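Long-range contacts in Rik1-associated factor 1 (Schizosaccharomyces pombe, PDB 4O9D), which is a component of the Clr4 methyltransferase complex, which methylates histone H3 to establish heterochromatin, and is represented here by its WD40 beta-propeller: residues E377-I382 against G400-M405; G31-V36 against T395-G400; N257-Y262 against N273-Q278; V249-T254 against N282-S287; A169-P174 against S221-V226. One frame throughout, in Å; residues are numbered along the deposited sequence.

Interaction 1. Residues E377-I382 against G400-M405; sequences EMNSAI and GGDVNM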
# COMPACT_ATOMS: atom_id res chain seq x y z
N GLU A 377 -6.81 7.77 18.96
CA GLU A 377 -8.08 7.09 18.80
C GLU A 377 -8.93 7.85 17.77
O GLU A 377 -9.20 9.06 17.91
CB GLU A 377 -8.85 7.01 20.11
CG GLU A 377 -10.28 6.52 19.86
CD GLU A 377 -11.03 6.15 21.11
OE1 GLU A 377 -10.50 6.37 22.22
OE2 GLU A 377 -12.16 5.65 20.98
N MET A 378 -9.34 7.14 16.72
CA MET A 378 -10.16 7.76 15.68
C MET A 378 -11.63 7.36 15.89
O MET A 378 -11.91 6.45 16.66
CB MET A 378 -9.62 7.41 14.27
CG MET A 378 -8.29 8.15 13.93
SD MET A 378 -7.90 8.21 12.20
CE MET A 378 -9.05 9.45 11.63
N ASN A 379 -12.55 8.04 15.21
CA ASN A 379 -13.98 7.88 15.47
C ASN A 379 -14.57 6.56 15.01
O ASN A 379 -15.68 6.21 15.40
CB ASN A 379 -14.76 9.01 14.78
CG ASN A 379 -14.70 10.31 15.56
OD1 ASN A 379 -14.76 10.32 16.79
ND2 ASN A 379 -14.58 11.43 14.84
N SER A 380 -13.85 5.83 14.18
CA SER A 380 -14.35 4.55 13.68
C SER A 380 -13.16 3.64 13.29
O SER A 380 -12.01 4.02 13.46
CB SER A 380 -15.28 4.82 12.49
OG SER A 380 -15.94 3.63 12.06
N ALA A 381 -13.45 2.44 12.78
CA ALA A 381 -12.40 1.53 12.30
C ALA A 381 -11.37 2.21 11.37
O ALA A 381 -11.72 2.97 10.49
CB ALA A 381 -13.03 0.33 11.57
N ILE A 382 -10.09 1.93 11.60
CA ILE A 382 -9.00 2.47 10.80
C ILE A 382 -9.02 1.86 9.41
O ILE A 382 -9.17 0.65 9.25
CB ILE A 382 -7.64 2.14 11.47
CG1 ILE A 382 -7.54 2.82 12.85
CG2 ILE A 382 -6.48 2.55 10.59
CD1 ILE A 382 -7.66 4.33 12.77
N GLY A 400 -15.59 6.43 7.10
CA GLY A 400 -16.43 7.61 7.12
C GLY A 400 -15.72 8.87 6.66
O GLY A 400 -16.27 9.97 6.78
N GLY A 401 -14.49 8.73 6.17
CA GLY A 401 -13.80 9.83 5.53
C GLY A 401 -12.83 10.65 6.36
O GLY A 401 -12.18 11.54 5.81
N ASP A 402 -12.70 10.38 7.66
CA ASP A 402 -11.75 11.14 8.47
C ASP A 402 -10.32 10.85 8.05
O ASP A 402 -9.93 9.71 7.89
CB ASP A 402 -11.89 10.83 9.97
CG ASP A 402 -12.98 11.66 10.63
OD1 ASP A 402 -13.36 12.71 10.06
OD2 ASP A 402 -13.47 11.28 11.71
N VAL A 403 -9.54 11.91 7.90
CA VAL A 403 -8.10 11.80 7.70
C VAL A 403 -7.37 12.68 8.71
O VAL A 403 -7.48 13.91 8.67
CB VAL A 403 -7.71 12.22 6.26
CG1 VAL A 403 -6.18 12.17 6.06
CG2 VAL A 403 -8.38 11.32 5.28
N ASN A 404 -6.65 12.05 9.65
CA ASN A 404 -5.83 12.79 10.60
C ASN A 404 -4.36 12.80 10.22
O ASN A 404 -3.77 11.75 9.96
CB ASN A 404 -5.99 12.23 12.02
CG ASN A 404 -7.38 12.48 12.58
OD1 ASN A 404 -8.18 13.20 11.98
ND2 ASN A 404 -7.67 11.91 13.74
N MET A 405 -3.76 13.99 10.19
CA MET A 405 -2.33 14.14 9.95
C MET A 405 -1.58 14.61 11.21
O MET A 405 -1.94 15.65 11.80
CB MET A 405 -2.06 15.17 8.85
CG MET A 405 -2.25 14.69 7.42
SD MET A 405 -0.93 15.33 6.34
CE MET A 405 -1.25 14.40 4.86
O HOH W 1 -11.98 10.15 13.53
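N379 and D402 mark the closest backbone approach, their CA atoms 8.0 Å apart, and no main-chain hydrogen bond joins 377-382 to 400-405. In this WD40 beta-propeller the first segment is the link from strand 371-377 of one blade to strand 382-387 of the next, and the second is the turn leading into strand 403-407 of that next blade; the case illustrates how side chains can span a gap that backbones do not. M378 supplies the apolar part. Its chain bends at chi3 (75°), which carries CE onto D402, 3.6 Å from CB, while M378 and N404 meet tip to tip, with CE 3.5 Å from ND2. N404 OD1 is hydrogen-bonded to H25 of strand 21-26, which restrains the amide. The polar part lies alongside. N379 ND2 makes a weak hydrogen bond to D402 OD2 at 3.3 Å, the amide and carboxylate planes turned 47° apart. D402 OD1 is taken by N27, dividing the two oxygens between separate partners. A water bridges the two segments: it accepts from N379 N at 2.8 Å and donates to D402 OD2 at 2.6 Å.

Interaction 2. Residues G31-V36 against T395-G400; sequences GDTVCV and TVCCVG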
# COMPACT_ATOMS: atom_id res chain seq x y z
N GLY A 31 -16.19 8.70 0.25
CA GLY A 31 -15.62 7.38 0.48
C GLY A 31 -14.69 7.29 1.68
O GLY A 31 -14.61 8.19 2.52
N ASP A 32 -13.97 6.17 1.76
CA ASP A 32 -12.98 5.96 2.78
C ASP A 32 -11.61 6.17 2.18
O ASP A 32 -11.33 5.64 1.12
CB ASP A 32 -13.09 4.52 3.31
CG ASP A 32 -14.33 4.29 4.14
OD1 ASP A 32 -14.86 5.27 4.70
OD2 ASP A 32 -14.78 3.12 4.24
N THR A 33 -10.75 6.91 2.87
CA THR A 33 -9.39 7.06 2.38
C THR A 33 -8.62 5.76 2.60
O THR A 33 -8.46 5.29 3.75
CB THR A 33 -8.69 8.24 3.03
OG1 THR A 33 -9.46 9.43 2.78
CG2 THR A 33 -7.27 8.44 2.43
N VAL A 34 -8.15 5.19 1.49
CA VAL A 34 -7.43 3.93 1.50
C VAL A 34 -6.03 3.94 0.86
O VAL A 34 -5.39 2.91 0.80
CB VAL A 34 -8.26 2.83 0.82
CG1 VAL A 34 -9.59 2.67 1.57
CG2 VAL A 34 -8.47 3.14 -0.68
N CYS A 35 -5.55 5.09 0.38
CA CYS A 35 -4.12 5.27 0.13
C CYS A 35 -3.66 6.71 0.36
O CYS A 35 -4.44 7.65 0.25
CB CYS A 35 -3.69 4.85 -1.29
SG CYS A 35 -4.99 4.68 -2.48
N VAL A 36 -2.39 6.84 0.69
CA VAL A 36 -1.77 8.11 0.98
C VAL A 36 -0.35 8.03 0.43
O VAL A 36 0.29 6.98 0.53
CB VAL A 36 -1.65 8.38 2.51
CG1 VAL A 36 -1.01 9.74 2.74
CG2 VAL A 36 -3.02 8.26 3.22
N THR A 395 -0.05 9.75 8.89
CA THR A 395 -1.40 10.03 8.44
C THR A 395 -2.22 8.80 8.76
O THR A 395 -1.82 7.68 8.44
CB THR A 395 -1.42 10.32 6.88
OG1 THR A 395 -0.60 11.46 6.58
CG2 THR A 395 -2.83 10.63 6.44
N VAL A 396 -3.37 8.99 9.42
CA VAL A 396 -4.23 7.90 9.81
C VAL A 396 -5.66 8.20 9.37
O VAL A 396 -6.13 9.31 9.55
CB VAL A 396 -4.16 7.70 11.35
CG1 VAL A 396 -5.05 6.57 11.81
CG2 VAL A 396 -2.71 7.46 11.76
N CYS A 397 -6.33 7.21 8.79
CA CYS A 397 -7.69 7.40 8.24
C CYS A 397 -8.66 6.38 8.82
O CYS A 397 -8.26 5.27 9.19
CB CYS A 397 -7.68 7.22 6.73
SG CYS A 397 -6.28 7.94 5.85
N CYS A 398 -9.95 6.71 8.85
CA CYS A 398 -10.93 5.77 9.40
C CYS A 398 -12.20 5.74 8.56
O CYS A 398 -12.39 6.56 7.68
CB CYS A 398 -11.26 6.08 10.86
SG CYS A 398 -12.16 7.65 11.16
N VAL A 399 -13.04 4.75 8.81
CA VAL A 399 -14.29 4.63 8.09
C VAL A 399 -15.09 5.91 8.23
O VAL A 399 -15.24 6.42 9.32
CB VAL A 399 -15.12 3.46 8.62
CG1 VAL A 399 -16.50 3.46 7.98
CG2 VAL A 399 -14.39 2.14 8.34
N GLY A 400 -15.59 6.43 7.10
CA GLY A 400 -16.43 7.61 7.12
C GLY A 400 -15.72 8.87 6.66
O GLY A 400 -16.27 9.97 6.78
O HOH W 2 -11.05 7.99 5.48
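D32 and G400 join two neighbouring propeller blades at one end of a contact whose other end is plain packing between sheets. Strands 33-36 and 395-398 run nearly antiparallel, at 162°, but their axes stay 7.0 Å apart: they face each other across the interblade seam, not within a sheet. The tight part is built by T33, V36, T395 and C397. C397 SG is set against the methyl of T33, 3.6 Å from CG2, a methyl that stands anti to the backbone N. V36 CG2 then meets T395 CG2 at 4.0 Å, and V403 of strand 403-407 touches both T33 and C397.

Toward the more exposed end the packing gives way to polar links. A water accepts from T33 N and donates to C398 O, bridging backbones that do not bond directly. Beyond it D32 OD1 receives G400 N at 2.8 Å, almost straight at 175°, on the syn side of the carboxylate though 29° out of its plane. An alanine in place of D32 would probably leave the G400 amide without its acceptor and the turn freer to shift. G400 has backbone angles at which a CB would jam against the preceding carbonyl. One carboxylate oxygen thus ties a glycine turn to the next blade, while a sulfur and methyl groups pack the rest of the interface.

Interaction 3. Residues N257-Y262 against N273-Q278; sequences NGRVYY and NFTTTQ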
# COMPACT_ATOMS: atom_id res chain seq x y z
N ASN A 257 -5.51 -21.92 6.98
CA ASN A 257 -4.89 -20.82 7.64
C ASN A 257 -4.06 -19.96 6.72
O ASN A 257 -3.93 -20.22 5.60
CB ASN A 257 -4.04 -21.37 8.77
CG ASN A 257 -2.89 -22.21 8.27
OD1 ASN A 257 -3.09 -23.28 7.72
ND2 ASN A 257 -1.67 -21.74 8.47
N GLY A 258 -3.51 -18.90 7.23
CA GLY A 258 -2.65 -18.04 6.47
C GLY A 258 -1.20 -18.43 6.55
O GLY A 258 -0.80 -19.09 7.43
N ARG A 259 -0.43 -17.99 5.59
CA ARG A 259 1.01 -18.22 5.58
C ARG A 259 1.82 -16.96 5.27
O ARG A 259 1.35 -16.08 4.54
CB ARG A 259 1.35 -19.36 4.59
CG ARG A 259 1.11 -20.75 5.23
CD ARG A 259 1.26 -21.90 4.25
NE ARG A 259 2.64 -22.14 3.84
CZ ARG A 259 3.50 -22.87 4.53
NH1 ARG A 259 3.14 -23.38 5.70
NH2 ARG A 259 4.73 -23.06 4.07
N VAL A 260 3.03 -16.89 5.80
CA VAL A 260 3.97 -15.83 5.45
C VAL A 260 5.29 -16.43 5.02
O VAL A 260 5.87 -17.32 5.70
CB VAL A 260 4.27 -14.87 6.64
CG1 VAL A 260 5.13 -13.71 6.14
CG2 VAL A 260 2.99 -14.37 7.29
N TYR A 261 5.78 -15.95 3.88
CA TYR A 261 7.06 -16.38 3.35
C TYR A 261 8.11 -15.30 3.46
O TYR A 261 7.80 -14.11 3.29
CB TYR A 261 6.92 -16.78 1.88
CG TYR A 261 5.89 -17.84 1.68
CD1 TYR A 261 6.22 -19.18 1.78
CD2 TYR A 261 4.57 -17.51 1.40
CE1 TYR A 261 5.27 -20.17 1.60
CE2 TYR A 261 3.61 -18.47 1.22
CZ TYR A 261 3.96 -19.81 1.32
OH TYR A 261 3.02 -20.80 1.17
N TYR A 262 9.35 -15.72 3.71
CA TYR A 262 10.50 -14.82 3.69
C TYR A 262 11.34 -15.22 2.49
O TYR A 262 11.69 -16.40 2.34
CB TYR A 262 11.36 -14.89 4.99
CG TYR A 262 12.58 -14.01 4.82
CD1 TYR A 262 12.50 -12.63 4.99
CD2 TYR A 262 13.80 -14.54 4.38
CE1 TYR A 262 13.59 -11.81 4.77
CE2 TYR A 262 14.91 -13.72 4.16
CZ TYR A 262 14.80 -12.35 4.37
OH TYR A 262 15.88 -11.52 4.16
N ASN A 273 9.44 -19.90 6.16
CA ASN A 273 8.00 -19.75 6.11
C ASN A 273 7.41 -19.86 7.51
O ASN A 273 7.97 -20.51 8.39
CB ASN A 273 7.41 -20.81 5.23
CG ASN A 273 7.62 -22.18 5.79
OD1 ASN A 273 6.91 -22.60 6.71
ND2 ASN A 273 8.62 -22.88 5.27
N PHE A 274 6.26 -19.23 7.70
CA PHE A 274 5.57 -19.23 8.99
C PHE A 274 4.11 -19.54 8.68
O PHE A 274 3.59 -19.21 7.60
CB PHE A 274 5.66 -17.84 9.63
CG PHE A 274 7.05 -17.29 9.67
CD1 PHE A 274 7.60 -16.68 8.55
CD2 PHE A 274 7.81 -17.39 10.83
CE1 PHE A 274 8.88 -16.18 8.57
CE2 PHE A 274 9.10 -16.90 10.87
CZ PHE A 274 9.64 -16.29 9.75
N THR A 275 3.45 -20.17 9.64
CA THR A 275 2.04 -20.43 9.51
C THR A 275 1.31 -19.77 10.66
O THR A 275 1.82 -19.65 11.79
CB THR A 275 1.77 -21.93 9.48
OG1 THR A 275 2.11 -22.49 10.75
CG2 THR A 275 2.60 -22.57 8.42
N THR A 276 0.10 -19.32 10.37
CA THR A 276 -0.70 -18.62 11.36
C THR A 276 -2.10 -19.14 11.27
O THR A 276 -2.54 -19.56 10.18
CB THR A 276 -0.79 -17.12 11.04
OG1 THR A 276 -1.68 -16.48 11.97
CG2 THR A 276 -1.34 -16.92 9.66
N THR A 277 -2.83 -19.05 12.37
CA THR A 277 -4.24 -19.42 12.38
C THR A 277 -5.17 -18.36 11.77
O THR A 277 -6.35 -18.63 11.52
CB THR A 277 -4.71 -19.69 13.82
OG1 THR A 277 -4.29 -18.60 14.65
CG2 THR A 277 -4.10 -20.97 14.33
N GLN A 278 -4.65 -17.16 11.52
CA GLN A 278 -5.44 -16.11 10.87
C GLN A 278 -5.96 -16.56 9.52
O GLN A 278 -5.21 -17.03 8.68
CB GLN A 278 -4.59 -14.85 10.68
CG GLN A 278 -4.14 -14.27 11.99
CD GLN A 278 -3.05 -13.26 11.83
OE1 GLN A 278 -1.95 -13.60 11.38
NE2 GLN A 278 -3.33 -12.01 12.18
O HOH W 3 5.21 -24.97 7.10
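V260 and F274 form a hydrogen-bonded pair in the antiparallel beta hairpin of strands 258-264 and 269-276, the two outer strands of one propeller blade. F274 N reaches V260 O at 2.8 Å, V260 N bonds back to F274 O, and T276 N to G258 O extends the pairing. On one face of the sheet lie R259, Y261, N273 and T275; on the other, V260, F274 and T276.

The first face is organised by R259. Its chain bends at chi3 (71°), and NE donates to Y261 OH, 3.0 Å away, with the hydroxyl exactly in the guanidinium plane and the N-H pointing almost straight at it. That hydroxyl is also bonded to E234. R259 and N273 lie side by side and point the same way, their flat groups 34° apart. N273 OD1 receives a hydrogen bond from a water that also sits by R259 NH1, whose exact place is less certain.

Across the sheet, F274 brings the edge of its ring toward V260 O, with CD1 3.4 Å from it, while the ring also meets W305 of the next blade. T276 turns CG2 over G258, where a side chain would be cramped. Its OG1, anti to the backbone N at chi1 175°, closes an ST turn: it accepts from Q278 N at 3.1 Å and, at 3.0 Å, donates to Q278 OE1, an oxygen also hydrogen-bonded to S295 OG.

Interaction 4. Residues V249-T254 against N282-S287; sequences VASSNT and NHATIS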
# COMPACT_ATOMS: atom_id res chain seq x y z
N VAL A 249 9.05 -10.18 2.47
CA VAL A 249 8.07 -11.17 2.89
C VAL A 249 6.86 -11.04 1.99
O VAL A 249 6.56 -9.95 1.50
CB VAL A 249 7.60 -11.01 4.36
CG1 VAL A 249 8.71 -11.50 5.36
CG2 VAL A 249 7.14 -9.56 4.66
N ALA A 250 6.17 -12.15 1.80
CA ALA A 250 4.90 -12.20 1.09
C ALA A 250 3.94 -13.03 1.91
O ALA A 250 4.30 -14.11 2.36
CB ALA A 250 5.08 -12.83 -0.24
N SER A 251 2.72 -12.55 2.07
CA SER A 251 1.73 -13.32 2.82
C SER A 251 0.64 -13.84 1.89
O SER A 251 0.31 -13.21 0.90
CB SER A 251 1.11 -12.47 3.94
OG SER A 251 0.37 -11.35 3.40
N SER A 252 0.07 -14.99 2.22
CA SER A 252 -1.07 -15.49 1.47
C SER A 252 -2.16 -16.05 2.38
O SER A 252 -1.90 -16.40 3.54
CB SER A 252 -0.60 -16.60 0.52
OG SER A 252 -0.12 -17.71 1.29
N ASN A 253 -3.38 -16.13 1.85
CA ASN A 253 -4.47 -16.88 2.46
C ASN A 253 -4.57 -18.23 1.72
O ASN A 253 -4.36 -18.28 0.50
CB ASN A 253 -5.81 -16.12 2.32
CG ASN A 253 -5.82 -14.78 3.09
OD1 ASN A 253 -5.03 -14.58 4.01
ND2 ASN A 253 -6.70 -13.88 2.70
N THR A 254 -4.89 -19.30 2.45
CA THR A 254 -4.91 -20.66 1.89
C THR A 254 -6.30 -21.26 2.11
O THR A 254 -7.19 -20.56 2.59
CB THR A 254 -3.83 -21.57 2.55
OG1 THR A 254 -4.28 -22.00 3.83
CG2 THR A 254 -2.51 -20.83 2.69
N ASN A 282 -4.06 -9.33 6.16
CA ASN A 282 -4.07 -8.04 5.47
C ASN A 282 -2.66 -7.53 5.17
O ASN A 282 -2.42 -6.97 4.10
CB ASN A 282 -4.79 -6.96 6.29
CG ASN A 282 -6.30 -7.16 6.38
OD1 ASN A 282 -6.91 -7.86 5.59
ND2 ASN A 282 -6.90 -6.52 7.37
N HIS A 283 -1.73 -7.69 6.13
CA HIS A 283 -0.39 -7.09 5.99
C HIS A 283 0.67 -7.94 6.67
O HIS A 283 0.50 -8.33 7.84
CB HIS A 283 -0.34 -5.68 6.63
CG HIS A 283 -1.29 -4.70 6.02
ND1 HIS A 283 -1.09 -4.14 4.78
CD2 HIS A 283 -2.47 -4.18 6.48
CE1 HIS A 283 -2.10 -3.34 4.48
NE2 HIS A 283 -2.94 -3.33 5.50
N ALA A 284 1.76 -8.20 5.96
CA ALA A 284 2.95 -8.80 6.56
C ALA A 284 4.11 -7.81 6.51
O ALA A 284 4.21 -7.04 5.54
CB ALA A 284 3.33 -10.07 5.81
N THR A 285 4.98 -7.81 7.52
CA THR A 285 6.18 -6.96 7.46
C THR A 285 7.43 -7.69 7.94
O THR A 285 7.37 -8.83 8.40
CB THR A 285 6.06 -5.63 8.29
OG1 THR A 285 6.21 -5.92 9.69
CG2 THR A 285 4.71 -4.95 8.04
N ILE A 286 8.57 -7.03 7.77
CA ILE A 286 9.79 -7.43 8.44
C ILE A 286 10.23 -6.25 9.27
O ILE A 286 10.17 -5.12 8.79
CB ILE A 286 10.94 -7.68 7.44
CG1 ILE A 286 10.58 -8.75 6.42
CG2 ILE A 286 12.20 -8.07 8.20
CD1 ILE A 286 11.48 -8.72 5.17
N SER A 287 10.75 -6.49 10.47
CA SER A 287 11.27 -5.40 11.30
C SER A 287 12.44 -4.68 10.64
O SER A 287 13.10 -5.24 9.76
CB SER A 287 11.71 -5.90 12.70
OG SER A 287 12.82 -6.79 12.61
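V249 and A284 bury the most surface where strands 249-253 and 282-286 meet between successive blades of the WD40 propeller, with S251 and I286 following. Strand 247-253 is second in its blade and strand 281-286 first in the next, and at 6.6 Å between axes and 154° between directions they pack face against face, with no hydrogen bond across.

V249 makes most of the contact. Its two methyls divide the work: CG1, anti to the carbonyl carbon at chi1 -74°, presses on I286 CG1 at 3.5 Å, tighter than usual van der Waals contact, while CG2 lies over the backbone, 3.8 Å from T285 C, and touches A284 CB. I286 answers by running its CD1 past the same valine, near V249 N. An alanine in place of V249 would probably open a gap beside I286 CG1 and A284 CB, since both branches that touch them would be gone.

A284 offers a single methyl to two neighbours, and the second is S251, whose CB stands 3.8 Å from A284 CB. The serine hydroxyl is not left to the apolar seam: OG is hydrogen-bonded to T237 of the adjoining strand 235-241. T285, pointing the other way, has OG1 bonded to T294 and W344. Between these segments the contact is therefore van der Waals packing without a hydrogen bond, while the hydroxyls nearby are satisfied within or beyond the blades they belong to.

Interaction 5. Residues A169-P174 against S221-V226; sequences ANLIYP and STASFV. With EDO (1,2-ethanediol), chain F.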
# COMPACT_ATOMS: atom_id res chain seq x y z
N ALA A 169 5.14 -2.18 -21.65
CA ALA A 169 5.53 -3.58 -21.81
C ALA A 169 4.62 -4.45 -20.96
O ALA A 169 4.32 -4.10 -19.81
CB ALA A 169 7.01 -3.78 -21.39
N ASN A 170 4.21 -5.58 -21.51
CA ASN A 170 3.31 -6.49 -20.82
C ASN A 170 4.13 -7.52 -20.06
O ASN A 170 5.14 -8.03 -20.59
CB ASN A 170 2.40 -7.22 -21.81
CG ASN A 170 1.41 -6.30 -22.51
OD1 ASN A 170 1.13 -5.20 -22.05
ND2 ASN A 170 0.88 -6.77 -23.63
N LEU A 171 3.73 -7.79 -18.82
CA LEU A 171 4.32 -8.84 -18.02
C LEU A 171 3.29 -9.97 -17.91
O LEU A 171 2.28 -9.87 -17.18
CB LEU A 171 4.71 -8.34 -16.61
CG LEU A 171 5.67 -7.14 -16.52
CD1 LEU A 171 5.78 -6.64 -15.03
CD2 LEU A 171 7.03 -7.46 -17.09
N ILE A 172 3.59 -11.07 -18.60
CA ILE A 172 2.61 -12.10 -18.90
C ILE A 172 3.09 -13.42 -18.31
O ILE A 172 4.21 -13.83 -18.57
CB ILE A 172 2.42 -12.24 -20.45
CG1 ILE A 172 1.85 -10.93 -21.04
CG2 ILE A 172 1.50 -13.39 -20.83
CD1 ILE A 172 1.79 -10.95 -22.57
N TYR A 173 2.27 -14.04 -17.47
CA TYR A 173 2.61 -15.37 -16.94
C TYR A 173 1.46 -16.25 -17.41
O TYR A 173 0.39 -16.26 -16.79
CB TYR A 173 2.73 -15.32 -15.41
CG TYR A 173 2.98 -16.65 -14.71
CD1 TYR A 173 3.29 -17.80 -15.41
CD2 TYR A 173 2.89 -16.74 -13.31
CE1 TYR A 173 3.52 -19.01 -14.75
CE2 TYR A 173 3.11 -17.93 -12.64
CZ TYR A 173 3.42 -19.06 -13.36
OH TYR A 173 3.64 -20.24 -12.69
N PRO A 174 1.65 -16.92 -18.56
CA PRO A 174 0.54 -17.61 -19.23
C PRO A 174 -0.21 -18.60 -18.36
O PRO A 174 -1.44 -18.65 -18.43
CB PRO A 174 1.23 -18.34 -20.39
CG PRO A 174 2.48 -17.59 -20.65
CD PRO A 174 2.92 -17.06 -19.30
N SER A 221 14.25 -5.30 -17.47
CA SER A 221 14.79 -4.74 -18.72
C SER A 221 14.32 -5.53 -19.96
O SER A 221 14.15 -4.95 -21.03
CB SER A 221 16.31 -4.59 -18.67
OG SER A 221 16.94 -5.78 -18.29
N THR A 222 14.09 -6.84 -19.82
CA THR A 222 13.52 -7.61 -20.92
C THR A 222 12.00 -7.80 -20.78
O THR A 222 11.35 -8.28 -21.71
CB THR A 222 14.18 -9.00 -21.07
OG1 THR A 222 14.00 -9.77 -19.87
CG2 THR A 222 15.67 -8.85 -21.37
N ALA A 223 11.44 -7.45 -19.62
CA ALA A 223 10.03 -7.68 -19.39
C ALA A 223 9.63 -9.15 -19.57
O ALA A 223 8.53 -9.45 -20.01
CB ALA A 223 9.20 -6.83 -20.32
N SER A 224 10.53 -10.07 -19.25
CA SER A 224 10.23 -11.49 -19.46
C SER A 224 10.02 -12.25 -18.15
O SER A 224 10.58 -11.89 -17.10
CB SER A 224 11.36 -12.14 -20.26
OG SER A 224 12.60 -11.93 -19.61
N PHE A 225 9.21 -13.29 -18.21
CA PHE A 225 9.00 -14.18 -17.07
C PHE A 225 10.31 -14.87 -16.69
O PHE A 225 11.04 -15.33 -17.56
CB PHE A 225 7.96 -15.23 -17.45
CG PHE A 225 7.65 -16.22 -16.37
CD1 PHE A 225 6.80 -15.88 -15.33
CD2 PHE A 225 8.19 -17.50 -16.41
CE1 PHE A 225 6.49 -16.80 -14.34
CE2 PHE A 225 7.89 -18.42 -15.41
CZ PHE A 225 7.04 -18.07 -14.38
N VAL A 226 10.59 -14.95 -15.39
CA VAL A 226 11.80 -15.61 -14.92
C VAL A 226 11.48 -16.91 -14.16
O VAL A 226 12.05 -17.95 -14.48
CB VAL A 226 12.66 -14.66 -14.07
CG1 VAL A 226 13.75 -15.41 -13.32
CG2 VAL A 226 13.24 -13.55 -14.97
C1 EDO F . 1.69 -2.80 -25.87
O1 EDO F . 0.40 -3.44 -25.79
C2 EDO F . 2.36 -3.02 -24.52
O2 EDO F . 1.39 -2.82 -23.48
O HOH W 4 5.99 -10.99 -20.15
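Y173 and F225 form the aromatic part of the contact, an offset stack with ring centroids 4.4 Å apart and planes at 29°. F225 CE1 lies 3.4 Å above the Y173 plane, over the centre of that ring, and CZ leans toward Y173 CE1 and CZ. Both side chains hold CG anti to the backbone N (chi1 176° for Y173).

The apolar part centres on A223, whose methyl receives two others: A169 CB and L171 CD2, each 3.9 Å from A223 CB. A223 itself has left-handed backbone angles in the turn before strand 224-228.

The polar part is mediated by solvent. No direct hydrogen bond crosses, but one water accepts from I172 N at 2.9 Å and donates to N170 O and to A223 O, so three backbone groups of the two segments share it. On the outward side N170 OD1 takes a hydrogen bond from O2 of an ethanediol, probably a remnant of the crystallisation liquor, at 2.8 Å.

In the propeller these are the outermost strands of two successive blades, 165-171 and 224-228. Y173 sits at the N-cap position ahead of helix 174-178, which leads on to strand 182-189, and its ring also rests on C214, A216 and F218 of strand 214-219, while L171 reaches V199 and I201 of strand 198-204.

How the interactions relate
Read together, the five contacts sample one propeller at increasing distances from the centre of the chain. Interactions 1 and 4 are buried, whereas 2, 3 and 5 are partly buried. Interactions 2 and 4 are equivalent in kind, strands of neighbouring blades packed face to face, each centred about 12 Å from the chain's centre; interaction 4 is packing without a hydrogen bond, whereas interaction 2 adds a carboxylate link at its exposed end. Interaction 3 alone is pairing within a sheet, and it touches interaction 4 because strands 247-253 and 258-264 are neighbours. Interactions 1 and 2 likewise share G400 and one blade. Interaction 5, farthest out and across the ring from both, relies on stacked rings and water.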